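Local coordinates for protein bazooka, isoform C,LD29223p (Drosophila melanogaster, PDB 5OAK) that binds, through the first of its PDZ domains, the C-terminal PDZ-binding motif of Par6, as part of the cell polarity machinery, at residues E57-K62 with L79-L84; I11-E14 with P18-L21. All blocks are in the same frame, centred on the assembly; numbering follows the deposited sequence.

Contact 1: residues E57-K62 with L79-L84; sequences EINGIK and LESSEL
Asn59 lays its carboxamide against the backbone of Glu83 and Leu84, with OD1 3.5 Å from Leu84 CA and its nitrogen reaching back toward Ser81. There ND2 donates a weak hydrogen bond to Glu83 O, at 3.4 Å with an N-H...O angle of 155°. The neighbouring Ser81 OG lies 3.2 Å from Asn59 ND2; Ala78 O, at the end of helix 68-78, and Glu83 O, 2.9 Å from Ser81 OG, are both within reach of this hydroxyl, which has one proton to share between them. Across the amide, OD1 has its own partner, accepting from Arg85 N, so both ends of the group find partners along one strand, which probably settles which way round the amide lies. The torsion that makes this possible sets Asn59 CG anti to the carbonyl carbon (chi1 -72°), which carries the amide off the turn and across to the facing chain.

The case illustrates how one turn residue can serve two purposes. Asn59 and Gly60 are the central pair of a type I' turn from Ile58 to Ile61, a classic Asn-Gly two-residue hairpin in which both take positive phi. Ile58 N and Ile61 O are 3.0 Å apart, as are Ile61 N and Ile58 O, and these two bonds close the hairpin. With the backbone so fixed, the asparagine side chain can be spent on the adjacent strand. Within the PDZ domain the contact therefore sits where strand 54-58 meets the start of the antiparallel strand 83-89, beneath helix 68-78, whose Ala78 touches Ile58, Asn59 and Leu84.

Contact 2: residues I11-E14 with P18-L21; sequences IINE and PLGL
Leu19 pushes its two methyl groups against residues 11-14 from the carboxylate-binding loop of the PDZ domain, whose Pro18-Leu21 run is this protein's form of the family's GLGF motif. The close-packed part is made almost wholly by this one side chain. Its CD1 meets Ile11 CG2 at 4.1 Å, while CD2 is 3.6 Å from Asn13 OD1 and 3.7 Å from Ile12 O. The asparagine comes across the leucine at about a right angle; with CG anti to its backbone N (chi1 -170°), it can hand ND2 to the carbonyls of Leu79 and Ser81, which fixes the amide and leaves its oxygen directed at the methyls. An alanine in place of Leu19 would remove both methyls and would probably open a gap beside Ile11 and Asn13, leaving the loop less firmly seated.

Beyond this core, the loop offers its backbone outward: Leu19, Gly20 and Leu21 make backbone hydrogen bonds to a neighbouring subunit, whose Leu117, the end of the fused Par6 segment, packs on Leu21. That is consistent with a bound peptide C terminus.

The loose side lies at Glu14 and Pro18. Glu14 has its carboxylate tied to Arg43 and Ser17, and across the segments its tie is through solvent: a water lies 3.0 Å from Glu14 OE1 and 2.6 Å from Pro18 O.

In the fold
From the N terminus, strand 7-12 leads into contact 2, which closes the short loop that bends back to 18-21 before strand 21-25. The chain then runs through strands 21-25 and 33-38 and the short helix 43-46 before contact 1 opens. That contact closes a longer excursion, through hairpin strand 61-62 and helix 68-78, onto strand 83-89. The two follow in series, neither nested nor crossed, yet they meet because strands 7-12 and 83-89 pair antiparallel: Leu84 N lies 2.8 Å from Ile11 O, and the side chains of Leu84 and Leu19 touch. Together they join the carboxylate-binding loop, strands 7-12, 54-58 and 83-89 and the long helix within the PDZ part of the fusion.

Contact 1: residues E57-K62 with L79-L84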
loop_
_atom_site.group_PDB
_atom_site.type_symbol
_atom_site.label_atom_id
_atom_site.label_comp_id
_atom_site.label_asym_id
_atom_site.label_seq_id
_atom_site.Cartn_x
_atom_site.Cartn_y
_atom_site.Cartn_z
ATOM N N GLU A 57 -0.173 3.903 -6.193
ATOM C CA GLU A 57 -0.046 2.933 -7.284
ATOM C C GLU A 57 0.648 1.697 -6.762
ATOM O O GLU A 57 1.604 1.816 -5.953
ATOM C CB GLU A 57 0.744 3.565 -8.455
ATOM C CG GLU A 57 0.916 2.721 -9.696
ATOM C CD GLU A 57 1.617 3.499 -10.816
ATOM O OE1 GLU A 57 2.107 2.896 -11.794
ATOM O OE2 GLU A 57 1.674 4.739 -10.714
ATOM N N ILE A 58 0.194 0.520 -7.201
ATOM C CA ILE A 58 0.828 -0.732 -6.776
ATOM C C ILE A 58 1.058 -1.581 -7.998
ATOM O O ILE A 58 0.110 -1.880 -8.714
ATOM C CB ILE A 58 -0.028 -1.514 -5.743
ATOM C CG1 ILE A 58 -0.267 -0.624 -4.516
ATOM C CG2 ILE A 58 0.726 -2.832 -5.327
ATOM C CD1 ILE A 58 -1.202 -1.240 -3.533
ATOM N N ASN A 59 2.320 -1.936 -8.254
ATOM C CA ASN A 59 2.686 -2.774 -9.406
ATOM C C ASN A 59 2.065 -2.228 -10.689
ATOM O O ASN A 59 1.501 -2.962 -11.521
ATOM C CB ASN A 59 2.308 -4.244 -9.177
ATOM C CG ASN A 59 3.211 -4.886 -8.168
ATOM O OD1 ASN A 59 4.121 -4.247 -7.706
ATOM N ND2 ASN A 59 2.983 -6.134 -7.822
ATOM N N GLY A 60 2.150 -0.909 -10.830
ATOM C CA GLY A 60 1.710 -0.235 -12.044
ATOM C C GLY A 60 0.229 0.060 -12.169
ATOM O O GLY A 60 -0.189 0.705 -13.138
ATOM N N ILE A 61 -0.552 -0.350 -11.172
ATOM C CA ILE A 61 -2.010 -0.164 -11.185
ATOM C C ILE A 61 -2.293 1.086 -10.330
ATOM O O ILE A 61 -2.086 1.089 -9.100
ATOM C CB ILE A 61 -2.784 -1.365 -10.658
ATOM C CG1 ILE A 61 -2.432 -2.630 -11.456
ATOM C CG2 ILE A 61 -4.300 -1.073 -10.671
ATOM C CD1 ILE A 61 -2.603 -2.467 -12.937
ATOM N N LYS A 62 -2.724 2.157 -10.981
ATOM C CA LYS A 62 -3.071 3.396 -10.279
ATOM C C LYS A 62 -4.296 3.202 -9.406
ATOM O O LYS A 62 -5.341 2.674 -9.865
ATOM C CB LYS A 62 -3.299 4.446 -11.312
ATOM C CG LYS A 62 -1.963 4.869 -11.855
ATOM C CD LYS A 62 -2.090 5.989 -12.867
ATOM C CE LYS A 62 -0.770 6.134 -13.633
ATOM N NZ LYS A 62 -0.849 7.246 -14.607
ATOM N N LEU A 79 -0.301 -9.235 -4.088
ATOM C CA LEU A 79 0.299 -10.095 -3.058
ATOM C C LEU A 79 0.557 -11.503 -3.573
ATOM O O LEU A 79 1.185 -12.313 -2.854
ATOM C CB LEU A 79 -0.574 -10.144 -1.783
ATOM C CG LEU A 79 -0.524 -8.807 -1.013
ATOM C CD1 LEU A 79 -1.627 -8.762 0.021
ATOM C CD2 LEU A 79 0.862 -8.525 -0.386
ATOM N N GLU A 80 0.135 -11.806 -4.802
ATOM C CA GLU A 80 0.552 -13.041 -5.458
ATOM C C GLU A 80 1.916 -12.917 -6.090
ATOM O O GLU A 80 2.474 -13.934 -6.522
ATOM C CB GLU A 80 -0.465 -13.479 -6.543
ATOM C CG GLU A 80 -1.850 -13.809 -5.972
ATOM C CD GLU A 80 -1.897 -15.107 -5.172
ATOM O OE1 GLU A 80 -1.010 -15.977 -5.351
ATOM O OE2 GLU A 80 -2.850 -15.265 -4.378
ATOM N N SER A 81 2.459 -11.697 -6.175
ATOM C CA SER A 81 3.742 -11.525 -6.861
ATOM C C SER A 81 4.915 -11.441 -5.871
ATOM O O SER A 81 4.727 -11.313 -4.648
ATOM C CB SER A 81 3.708 -10.302 -7.765
ATOM O OG SER A 81 3.771 -9.149 -6.970
ATOM N N SER A 82 6.131 -11.559 -6.391
ATOM C CA SER A 82 7.324 -11.672 -5.532
ATOM C C SER A 82 7.728 -10.361 -4.868
ATOM O O SER A 82 8.502 -10.350 -3.923
ATOM C CB SER A 82 8.500 -12.216 -6.345
ATOM O OG SER A 82 8.852 -11.274 -7.339
ATOM N N GLU A 83 7.223 -9.235 -5.359
ATOM C CA GLU A 83 7.531 -7.952 -4.772
ATOM C C GLU A 83 6.466 -6.957 -5.149
ATOM O O GLU A 83 5.733 -7.142 -6.108
ATOM C CB GLU A 83 8.883 -7.454 -5.218
ATOM C CG GLU A 83 8.921 -7.239 -6.674
ATOM C CD GLU A 83 10.297 -7.098 -7.208
ATOM O OE1 GLU A 83 10.427 -6.380 -8.213
ATOM O OE2 GLU A 83 11.218 -7.716 -6.627
ATOM N N LEU A 84 6.393 -5.899 -4.359
ATOM C CA LEU A 84 5.446 -4.812 -4.571
ATOM C C LEU A 84 6.215 -3.553 -4.901
ATOM O O LEU A 84 7.045 -3.101 -4.094
ATOM C CB LEU A 84 4.611 -4.545 -3.318
ATOM C CG LEU A 84 3.918 -5.719 -2.629
ATOM C CD1 LEU A 84 3.125 -5.208 -1.437
ATOM C CD2 LEU A 84 3.012 -6.416 -3.585
#

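Contact 2: residues I11-E14 with P18-L21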
loop_
_atom_site.group_PDB
_atom_site.type_symbol
_atom_site.label_atom_id
_atom_site.label_comp_id
_atom_site.label_asym_id
_atom_site.label_seq_id
_atom_site.Cartn_x
_atom_site.Cartn_y
_atom_site.Cartn_z
ATOM N N ILE A 11 8.978 -3.211 -1.986
ATOM C CA ILE A 11 8.804 -4.064 -0.804
ATOM C C ILE A 11 8.923 -5.505 -1.258
ATOM O O ILE A 11 8.175 -5.931 -2.151
ATOM C CB ILE A 11 7.410 -3.856 -0.136
ATOM C CG1 ILE A 11 7.256 -2.425 0.300
ATOM C CG2 ILE A 11 7.232 -4.745 1.087
ATOM C CD1 ILE A 11 5.829 -2.208 0.802
ATOM N N ILE A 12 9.791 -6.291 -0.638
ATOM C CA ILE A 12 9.893 -7.700 -1.004
ATOM C C ILE A 12 8.708 -8.450 -0.353
ATOM O O ILE A 12 8.416 -8.247 0.830
ATOM C CB ILE A 12 11.237 -8.283 -0.538
ATOM C CG1 ILE A 12 12.395 -7.441 -1.120
ATOM C CG2 ILE A 12 11.386 -9.765 -0.922
ATOM C CD1 ILE A 12 12.342 -7.234 -2.622
ATOM N N ASN A 13 8.027 -9.302 -1.111
ATOM C CA ASN A 13 6.859 -9.999 -0.586
ATOM C C ASN A 13 7.288 -11.343 -0.018
ATOM O O ASN A 13 8.116 -12.000 -0.580
ATOM C CB ASN A 13 5.821 -10.182 -1.695
ATOM C CG ASN A 13 4.496 -10.689 -1.173
ATOM O OD1 ASN A 13 4.192 -10.555 0.007
ATOM N ND2 ASN A 13 3.700 -11.264 -2.052
ATOM N N GLU A 14 6.845 -11.650 1.156
ATOM C CA GLU A 14 7.088 -12.958 1.786
ATOM C C GLU A 14 5.752 -13.666 1.776
ATOM O O GLU A 14 4.812 -13.232 2.459
ATOM C CB GLU A 14 7.603 -12.757 3.195
ATOM C CG GLU A 14 7.848 -14.083 3.895
ATOM C CD GLU A 14 8.371 -13.889 5.311
ATOM O OE1 GLU A 14 8.976 -12.823 5.616
ATOM O OE2 GLU A 14 8.129 -14.801 6.123
ATOM N N PRO A 18 2.758 -11.397 6.962
ATOM C CA PRO A 18 2.449 -9.968 6.846
ATOM C C PRO A 18 3.692 -9.159 6.470
ATOM O O PRO A 18 4.824 -9.509 6.864
ATOM C CB PRO A 18 1.976 -9.575 8.247
ATOM C CG PRO A 18 2.266 -10.785 9.119
ATOM C CD PRO A 18 2.457 -11.957 8.282
ATOM N N LEU A 19 3.493 -8.102 5.697
ATOM C CA LEU A 19 4.579 -7.199 5.322
ATOM C C LEU A 19 4.805 -6.095 6.329
ATOM O O LEU A 19 5.855 -5.435 6.324
ATOM C CB LEU A 19 4.312 -6.620 3.930
ATOM C CG LEU A 19 4.167 -7.746 2.908
ATOM C CD1 LEU A 19 3.953 -7.191 1.537
ATOM C CD2 LEU A 19 5.407 -8.702 2.894
ATOM N N GLY A 20 3.849 -5.909 7.219
ATOM C CA GLY A 20 4.038 -4.959 8.310
ATOM C C GLY A 20 3.415 -3.591 8.110
ATOM O O GLY A 20 3.870 -2.621 8.682
ATOM N N LEU A 21 2.347 -3.502 7.328
ATOM C CA LEU A 21 1.661 -2.259 6.895
ATOM C C LEU A 21 0.240 -2.225 7.455
ATOM O O LEU A 21 -0.482 -3.216 7.206
ATOM C CB LEU A 21 1.566 -2.207 5.328
ATOM C CG LEU A 21 0.995 -0.974 4.667
ATOM C CD1 LEU A 21 1.904 0.127 5.079
ATOM C CD2 LEU A 21 0.973 -1.118 3.161
HETATM O O HOH W 1 7.086 -10.496 6.134
#